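Local coordinates for protein EST1E (Clostridium proteoclasticum, PDB 2WTM) that hydrolyses ester bonds as a promiscuous feruloyl esterase, probably releasing ferulic acid from plant material in the rumen, at residues 47-50 / 51-55; 242-245 / 246-250. All coordinates share one frame; numbering follows the deposited sequence. Where two conformers were deposited one is given.

Both contacts are i to i+4 packing near the C-terminal end of a helix of the alpha/beta-hydrolase fold. Contact 1 (47-50 / 51-55) belongs to helix 43-54, which joins two strands of the central sheet. Contact 2 (242-245 / 246-250) belongs to helix 234-249, the last helix of the chain. Each is partly buried, with acidic residues on its outer side. In contact 1 a buried glutamine bonds to a partly exposed asparagine beside the sheet. Contact 2 sets a glutamine over a phenylalanine ring and holds its amide by the backbone. The two helices touch, Leu52 CD2 lying 3.7 Å from Met245 CG. Just past helix 43-54, Ile55 CD1 packs 3.6 Å from Met245 CB.

Contact 1: 47-50 / 51-55; sequences AVQE and TLNEI
Gln49 and Asn53, one helical turn apart, are joined through their side-chain amides. Gln49 NE2 donates to Asn53 OD1 at 2.8 Å. The bond is fairly straight, with an N-H...O angle of 162°. The acceptor lies in the amide plane of Gln49, whereas the donor is tilted from the carbonyl plane of Asn53. The two amide planes are turned well apart. Gln49 is buried, and its bend at chi2 (-117°) carries the amide round towards Asn53. The other end of the Asn53 amide is also held: ND2 donates to Val57 O and Thr59 OG1. Together these bonds fix which way the Asn53 amide is turned.

A second polar grip is on Ala47 O. It accepts from Thr51 OG1 at 3.0 Å and from Thr51 N at 3.1 Å. The two donors reach it from opposite faces of the carbonyl plane. Thr51 chi1 of -61° sets OG1 beside its own backbone N, within range of that carbonyl. The helical bonds continue with Leu52 N to Val48 O, Asn53 N to Gln49 O and Glu54 N to Glu50 O.

The apolar contact is small. Val48 and Leu52 lie alongside each other and point the same way, with CG1 of Val48 3.9 Å from CD1 of Leu52.

Helix 43-54 is the crossover of a beta-alpha-beta unit between strands 27-33 and 58-62. Gln49 and Leu52 pack on both strands. Ala47 and Thr51 also touch helix 234-249, on Leu234 and Thr238.

Contact 2: 242-245 / 246-250; sequences KEFM and LEQIA
Phe244 O is gripped twice by Gln248 in the last turns of helix 234-249, the C-terminal helix of this alpha/beta-hydrolase fold. Gln248 N donates to it at 3.1 Å and Gln248 NE2 at 3.3 Å. The donors come from opposite faces of the carbonyl plane. Both bonds are bent, with the side-chain one at 144°.

The same glutamine folds over the Phe244 ring. Its chain bends at chi2 (-46°), which brings the amide back over the preceding turn. CG makes a CH-pi contact, 4.2 Å from the ring centroid and over the face. NE2 lies above the same ring, offset toward the rim. The amide and ring planes are 32° apart. Phe244 and Gln248 both pack on Pro191 and on Ala127 of strand 125-131.

Another side of the helix is apolar. Met245 and Ile249 cross at about a right angle, and both touch Tyr103 of strand 99-107. Met245 is buried and also packs on Ile129 of strand 125-131. Lys242 and Leu246 run side by side and point the same way. Lys242 also packs on Thr51 of helix 43-54. Met245 bends at chi2 and chi3, and its CE comes 4.0 Å from Ile249 CG2.

Contact 1: 47-50 / 51-55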
loop_
_atom_site.group_PDB
_atom_site.type_symbol
_atom_site.label_atom_id
_atom_site.label_comp_id
_atom_site.label_asym_id
_atom_site.label_seq_id
_atom_site.Cartn_x
_atom_site.Cartn_y
_atom_site.Cartn_z
ATOM N N ALA A 47 -7.150 -28.162 2.860
ATOM C CA ALA A 47 -6.291 -29.266 2.421
ATOM C C ALA A 47 -4.823 -28.982 2.605
ATOM O O ALA A 47 -4.068 -29.781 3.156
ATOM C CB ALA A 47 -6.627 -29.664 0.992
ATOM N N VAL A 48 -4.402 -27.807 2.217
ATOM C CA VAL A 48 -3.046 -27.400 2.480
ATOM C C VAL A 48 -2.715 -27.273 3.971
ATOM O O VAL A 48 -1.689 -27.758 4.471
ATOM C CB VAL A 48 -2.765 -26.103 1.687
ATOM C CG1 VAL A 48 -1.427 -25.546 2.120
ATOM C CG2 VAL A 48 -2.795 -26.365 0.142
ATOM N N GLN A 49 -3.605 -26.629 4.731
ATOM C CA GLN A 49 -3.472 -26.505 6.165
ATOM C C GLN A 49 -3.267 -27.864 6.861
ATOM O O GLN A 49 -2.331 -28.035 7.653
ATOM C CB GLN A 49 -4.701 -25.795 6.703
ATOM C CG GLN A 49 -4.782 -25.812 8.181
ATOM C CD GLN A 49 -6.018 -26.563 8.679
ATOM O OE1 GLN A 49 -7.120 -26.354 8.204
ATOM N NE2 GLN A 49 -5.823 -27.385 9.735
ATOM N N GLU A 50 -4.115 -28.819 6.474
ATOM C CA GLU A 50 -4.099 -30.174 7.108
ATOM C C GLU A 50 -2.828 -30.892 6.797
ATOM O O GLU A 50 -2.209 -31.482 7.677
ATOM C CB GLU A 50 -5.327 -30.965 6.668
ATOM C CG GLU A 50 -6.568 -30.439 7.374
ATOM C CD GLU A 50 -7.838 -31.200 7.114
ATOM O OE1 GLU A 50 -7.905 -31.956 6.131
ATOM O OE2 GLU A 50 -8.805 -30.925 7.845
ATOM N N THR A 51 -2.403 -30.816 5.548
ATOM C CA THR A 51 -1.115 -31.332 5.159
ATOM C C THR A 51 0.055 -30.788 5.962
ATOM O O THR A 51 0.930 -31.504 6.410
ATOM C CB THR A 51 -0.873 -31.072 3.655
ATOM O OG1 THR A 51 -1.876 -31.754 2.887
ATOM C CG2 THR A 51 0.486 -31.511 3.251
ATOM N N LEU A 52 0.096 -29.458 6.138
ATOM C CA LEU A 52 1.146 -28.857 6.915
ATOM C C LEU A 52 1.143 -29.346 8.352
ATOM O O LEU A 52 2.185 -29.665 8.889
ATOM C CB LEU A 52 1.110 -27.315 6.776
ATOM C CG LEU A 52 1.400 -26.847 5.359
ATOM C CD1 LEU A 52 0.972 -25.431 5.218
ATOM C CD2 LEU A 52 2.855 -26.976 5.109
ATOM N N ASN A 53 -0.021 -29.358 8.990
ATOM C CA ASN A 53 -0.105 -29.814 10.360
ATOM C C ASN A 53 0.384 -31.277 10.476
ATOM O O ASN A 53 1.019 -31.625 11.424
ATOM C CB ASN A 53 -1.559 -29.761 10.887
ATOM C CG ASN A 53 -2.216 -28.368 10.867
ATOM O OD1 ASN A 53 -3.432 -28.314 10.839
ATOM N ND2 ASN A 53 -1.442 -27.289 10.949
ATOM N N GLU A 54 0.082 -32.067 9.477
ATOM C CA GLU A 54 0.487 -33.478 9.472
ATOM C C GLU A 54 1.992 -33.693 9.474
ATOM O O GLU A 54 2.494 -34.661 10.076
ATOM C CB GLU A 54 -0.195 -34.080 8.304
ATOM C CG GLU A 54 -0.043 -35.481 8.162
ATOM C CD GLU A 54 -0.974 -35.933 7.143
ATOM O OE1 GLU A 54 -0.500 -36.109 5.994
ATOM O OE2 GLU A 54 -2.178 -36.028 7.510
ATOM N N ILE A 55 2.778 -32.805 8.847
ATOM C CA ILE A 55 4.224 -32.901 8.896
ATOM C C ILE A 55 4.888 -32.119 10.038
ATOM O O ILE A 55 6.084 -32.013 10.129
ATOM C CB ILE A 55 4.874 -32.532 7.538
ATOM C CG1 ILE A 55 4.613 -31.044 7.185
ATOM C CG2 ILE A 55 4.340 -33.424 6.453
ATOM C CD1 ILE A 55 5.385 -30.571 5.978
#

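Contact 2: 242-245 / 246-250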
loop_
_atom_site.group_PDB
_atom_site.type_symbol
_atom_site.label_atom_id
_atom_site.label_comp_id
_atom_site.label_asym_id
_atom_site.label_seq_id
_atom_site.Cartn_x
_atom_site.Cartn_y
_atom_site.Cartn_z
ATOM N N LYS A 242 3.776 -30.860 0.607
ATOM C CA LYS A 242 4.360 -31.747 1.596
ATOM C C LYS A 242 5.826 -32.044 1.348
ATOM O O LYS A 242 6.637 -31.878 2.233
ATOM C CB LYS A 242 3.547 -33.031 1.650
ATOM C CG LYS A 242 4.052 -34.015 2.695
ATOM C CD LYS A 242 3.445 -35.436 2.473
ATOM C CE LYS A 242 3.556 -36.267 3.747
ATOM N NZ LYS A 242 3.015 -37.683 3.585
ATOM N N GLU A 243 6.179 -32.426 0.120
ATOM C CA GLU A 243 7.580 -32.789 -0.180
ATOM C C GLU A 243 8.539 -31.583 -0.072
ATOM O O GLU A 243 9.593 -31.598 0.525
ATOM C CB GLU A 243 7.681 -33.368 -1.588
ATOM C CG GLU A 243 7.132 -34.841 -1.648
ATOM C CD GLU A 243 7.093 -35.485 -3.058
ATOM O OE1 GLU A 243 7.851 -35.021 -3.989
ATOM O OE2 GLU A 243 6.281 -36.468 -3.209
ATOM N N PHE A 244 7.928 -30.357 -0.553
ATOM C CA PHE A 244 8.759 -29.188 -0.478
ATOM C C PHE A 244 9.027 -28.753 0.939
ATOM O O PHE A 244 10.143 -28.349 1.287
ATOM C CB PHE A 244 8.067 -28.067 -1.329
ATOM C CG PHE A 244 8.671 -26.698 -1.165
ATOM C CD1 PHE A 244 9.782 -26.335 -1.865
ATOM C CD2 PHE A 244 8.099 -25.782 -0.316
ATOM C CE1 PHE A 244 10.307 -25.040 -1.736
ATOM C CE2 PHE A 244 8.639 -24.501 -0.145
ATOM C CZ PHE A 244 9.737 -24.150 -0.898
ATOM N N MET A 245 7.971 -28.809 1.746
ATOM C CA MET A 245 8.038 -28.380 3.143
ATOM C C MET A 245 8.851 -29.348 4.003
ATOM O O MET A 245 9.632 -28.898 4.837
ATOM C CB MET A 245 6.633 -28.082 3.701
ATOM C CG MET A 245 6.090 -26.667 3.271
ATOM S SD MET A 245 7.152 -25.306 3.794
ATOM C CE MET A 245 6.963 -25.374 5.552
ATOM N N LEU A 246 8.738 -30.630 3.721
ATOM C CA LEU A 246 9.636 -31.603 4.412
ATOM C C LEU A 246 11.068 -31.283 4.127
ATOM O O LEU A 246 11.894 -31.351 5.068
ATOM C CB LEU A 246 9.316 -33.036 4.015
ATOM C CG LEU A 246 8.129 -33.609 4.691
ATOM C CD1 LEU A 246 7.768 -34.927 4.061
ATOM C CD2 LEU A 246 8.313 -33.731 6.171
ATOM N N GLU A 247 11.410 -30.924 2.879
ATOM C CA GLU A 247 12.765 -30.484 2.558
ATOM C C GLU A 247 13.183 -29.238 3.341
ATOM O O GLU A 247 14.328 -29.123 3.746
ATOM C CB GLU A 247 12.949 -30.248 1.060
ATOM C CG GLU A 247 14.298 -29.626 0.619
ATOM C CD GLU A 247 14.529 -29.665 -0.894
ATOM O OE1 GLU A 247 13.807 -30.385 -1.608
ATOM O OE2 GLU A 247 15.481 -28.993 -1.371
ATOM N N GLN A 248 12.265 -28.272 3.558
ATOM C CA GLN A 248 12.654 -27.085 4.261
ATOM C C GLN A 248 12.846 -27.276 5.741
ATOM O O GLN A 248 13.689 -26.619 6.352
ATOM C CB GLN A 248 11.638 -25.915 4.050
ATOM C CG GLN A 248 11.302 -25.541 2.645
ATOM C CD GLN A 248 12.501 -25.437 1.782
ATOM O OE1 GLN A 248 13.422 -24.735 2.110
ATOM N NE2 GLN A 248 12.483 -26.137 0.626
ATOM N N ILE A 249 11.975 -28.064 6.359
ATOM C CA ILE A 249 11.950 -28.156 7.802
ATOM C C ILE A 249 12.892 -29.251 8.311
ATOM O O ILE A 249 13.151 -29.294 9.513
ATOM C CB ILE A 249 10.546 -28.419 8.403
ATOM C CG1 ILE A 249 9.988 -29.813 8.058
ATOM C CG2 ILE A 249 9.560 -27.355 7.916
ATOM C CD1 ILE A 249 8.655 -30.123 8.693
ATOM N N ALA A 250 13.385 -30.095 7.424
ATOM C CA ALA A 250 14.191 -31.250 7.903
ATOM C C ALA A 250 15.470 -30.733 8.557
ATOM O O ALA A 250 16.089 -29.776 8.068
ATOM C CB ALA A 250 14.469 -32.245 6.790
#